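Local coordinates for protein LupI (PDB 6IY4) that probably inhibits metalloendopeptidases, as a small beta-barrel protein of the Inh protease-inhibitor family, at residues K28-S33 against T48-T53. Sequence-based numbering, arbitrary orientation.
Sequences KDRTFS and TTWSPT
In the antiparallel beta fold of this Inh-family inhibitor, the loop after outermost strand 22-26 packs against the other outermost strand, 49-53, and Trp-50 and Arg-30 carry most of the contact. Two bonds join this pair between loop and strand: Trp-50 N gives to Arg-30 O, and the guanidinium returns one from NH1 to Trp-50 O at 2.9 Å. That second bond is fairly straight, 159° at the hydrogen, and the oxygen sits close to the guanidinium plane, although NH1 stands above the plane of the carbonyl. The chain of Arg-30 bends at chi3, which swings NE out of line with the preceding carbons. Chi1 of Trp-50 (57°) sets CG between its own backbone N and carbonyl carbon. One face of the indole lies against Arg-30 CA, which is 3.7 Å from the centroid of the five-membered ring of Trp-50, a CH-pi contact. In the ring plane, NE1 of Trp-50 donates to Thr-31 O at 3.0 Å, so the buried indole N-H is satisfied by loop backbone. An alanine at Trp-50 would probably leave Thr-31 O without this donor and open a gap beside Arg-30 CA and Phe-32. The Phe-32 ring meets the indole obliquely, planes at 52°, with Trp-50 CD1 over one of its faces; Leu-26 and Leu-59 touch both aromatic side chains, tying them into the core. Thr-48 and Thr-49 form a classic beta bulge opposite Ile-60, and a water links Phe-32 N to Thr-48 O. Within the loop, Asp-29 closes an Asx turn: its OD1 accepts from Thr-31 N and, through the syn lone pair, from Thr-31 OG1 at 2.6 Å.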
loop_
_atom_site.group_PDB
_atom_site.type_symbol
_atom_site.label_atom_id
_atom_site.label_comp_id
_atom_site.label_asym_id
_atom_site.label_seq_id
_atom_site.Cartn_x
_atom_site.Cartn_y
_atom_site.Cartn_z
ATOM N N LYS A 28 -7.646 -10.792 -2.918
ATOM C CA LYS A 28 -7.296 -11.957 -2.051
ATOM C C LYS A 28 -6.118 -12.772 -2.596
ATOM O O LYS A 28 -5.410 -13.371 -1.763
ATOM C CB LYS A 28 -8.542 -12.818 -1.874
ATOM C CG LYS A 28 -9.500 -12.227 -0.853
ATOM C CD LYS A 28 -10.571 -13.179 -0.358
ATOM C CE LYS A 28 -10.030 -14.211 0.599
ATOM N NZ LYS A 28 -11.074 -14.673 1.543
ATOM N N ASP A 29 -5.864 -12.698 -3.893
ATOM C CA ASP A 29 -4.756 -13.430 -4.576
ATOM C C ASP A 29 -3.466 -12.585 -4.604
ATOM O O ASP A 29 -2.527 -12.907 -5.357
ATOM C CB ASP A 29 -5.191 -13.864 -5.972
ATOM C CG ASP A 29 -5.264 -12.734 -6.974
ATOM O OD1 ASP A 29 -5.137 -11.554 -6.565
ATOM O OD2 ASP A 29 -5.391 -13.035 -8.162
ATOM N N ARG A 30 -3.425 -11.526 -3.802
ATOM C CA ARG A 30 -2.239 -10.676 -3.550
ATOM C C ARG A 30 -1.884 -9.843 -4.793
ATOM O O ARG A 30 -0.748 -9.435 -4.909
ATOM C CB ARG A 30 -1.117 -11.550 -2.961
ATOM C CG ARG A 30 -1.443 -12.052 -1.560
ATOM C CD ARG A 30 -0.248 -12.552 -0.795
ATOM N NE ARG A 30 0.401 -13.597 -1.569
ATOM C CZ ARG A 30 1.529 -13.454 -2.287
ATOM N NH1 ARG A 30 2.184 -12.301 -2.330
ATOM N NH2 ARG A 30 2.005 -14.473 -2.986
ATOM N N THR A 31 -2.849 -9.484 -5.621
ATOM C CA THR A 31 -2.734 -8.458 -6.656
ATOM C C THR A 31 -3.589 -7.270 -6.268
ATOM O O THR A 31 -4.127 -7.226 -5.154
ATOM C CB THR A 31 -3.123 -9.012 -8.024
ATOM O OG1 THR A 31 -4.486 -9.423 -7.992
ATOM C CG2 THR A 31 -2.258 -10.197 -8.341
ATOM N N PHE A 32 -3.620 -6.285 -7.148
ATOM C CA PHE A 32 -4.380 -5.045 -6.955
ATOM C C PHE A 32 -5.349 -4.810 -8.095
ATOM O O PHE A 32 -5.089 -5.258 -9.179
ATOM C CB PHE A 32 -3.467 -3.833 -6.980
ATOM C CG PHE A 32 -2.322 -3.878 -5.999
ATOM C CD1 PHE A 32 -2.481 -3.454 -4.692
ATOM C CD2 PHE A 32 -1.068 -4.308 -6.423
ATOM C CE1 PHE A 32 -1.400 -3.457 -3.831
ATOM C CE2 PHE A 32 0.012 -4.311 -5.551
ATOM C CZ PHE A 32 -0.155 -3.858 -4.262
ATOM N N SER A 33 -6.408 -4.079 -7.831
ATOM C CA SER A 33 -7.226 -3.512 -8.915
ATOM C C SER A 33 -6.377 -2.503 -9.712
ATOM O O SER A 33 -5.307 -2.066 -9.266
ATOM C CB SER A 33 -8.483 -2.924 -8.344
ATOM O OG SER A 33 -8.199 -1.775 -7.572
ATOM N N THR A 48 2.926 -4.457 -8.098
ATOM C CA THR A 48 2.059 -5.419 -8.824
ATOM C C THR A 48 1.530 -6.468 -7.860
ATOM O O THR A 48 0.496 -7.083 -8.189
ATOM C CB THR A 48 2.794 -6.067 -10.008
ATOM O OG1 THR A 48 3.956 -6.743 -9.527
ATOM C CG2 THR A 48 3.186 -5.043 -11.050
ATOM N N THR A 49 2.210 -6.748 -6.739
ATOM C CA THR A 49 1.708 -7.691 -5.740
ATOM C C THR A 49 1.983 -7.151 -4.338
ATOM O O THR A 49 2.600 -6.096 -4.190
ATOM C CB THR A 49 2.270 -9.095 -5.887
ATOM O OG1 THR A 49 3.683 -9.088 -5.636
ATOM C CG2 THR A 49 2.022 -9.657 -7.272
ATOM N N TRP A 50 1.414 -7.827 -3.363
ATOM C CA TRP A 50 1.599 -7.439 -1.954
ATOM C C TRP A 50 1.723 -8.682 -1.101
ATOM O O TRP A 50 1.241 -9.730 -1.469
ATOM C CB TRP A 50 0.477 -6.503 -1.501
ATOM C CG TRP A 50 -0.901 -7.064 -1.657
ATOM C CD1 TRP A 50 -1.740 -6.951 -2.726
ATOM C CD2 TRP A 50 -1.630 -7.787 -0.645
ATOM N NE1 TRP A 50 -2.917 -7.578 -2.462
ATOM C CE2 TRP A 50 -2.891 -8.092 -1.189
ATOM C CE3 TRP A 50 -1.336 -8.232 0.649
ATOM C CZ2 TRP A 50 -3.862 -8.799 -0.478
ATOM C CZ3 TRP A 50 -2.307 -8.907 1.373
ATOM C CH2 TRP A 50 -3.550 -9.205 0.809
ATOM N N SER A 51 2.291 -8.508 0.091
ATOM C CA SER A 51 2.444 -9.622 1.039
ATOM C C SER A 51 2.449 -9.085 2.448
ATOM O O SER A 51 3.239 -8.211 2.785
ATOM C CB SER A 51 3.707 -10.379 0.764
ATOM O OG SER A 51 3.729 -11.569 1.532
ATOM N N PRO A 52 1.600 -9.625 3.330
ATOM C CA PRO A 52 1.589 -9.171 4.711
ATOM C C PRO A 52 2.811 -9.723 5.437
ATOM O O PRO A 52 3.333 -10.755 5.042
ATOM C CB PRO A 52 0.304 -9.749 5.311
ATOM C CG PRO A 52 -0.248 -10.685 4.289
ATOM C CD PRO A 52 0.617 -10.674 3.056
ATOM N N THR A 53 3.225 -9.032 6.483
ATOM C CA THR A 53 4.310 -9.469 7.389
ATOM C C THR A 53 3.730 -9.394 8.780
ATOM O O THR A 53 2.638 -8.874 8.990
ATOM C CB THR A 53 5.550 -8.589 7.225
ATOM O OG1 THR A 53 5.236 -7.359 7.890
ATOM C CG2 THR A 53 5.935 -8.398 5.771
HETATM O O HOH W 1 -1.732 -6.213 -9.487
#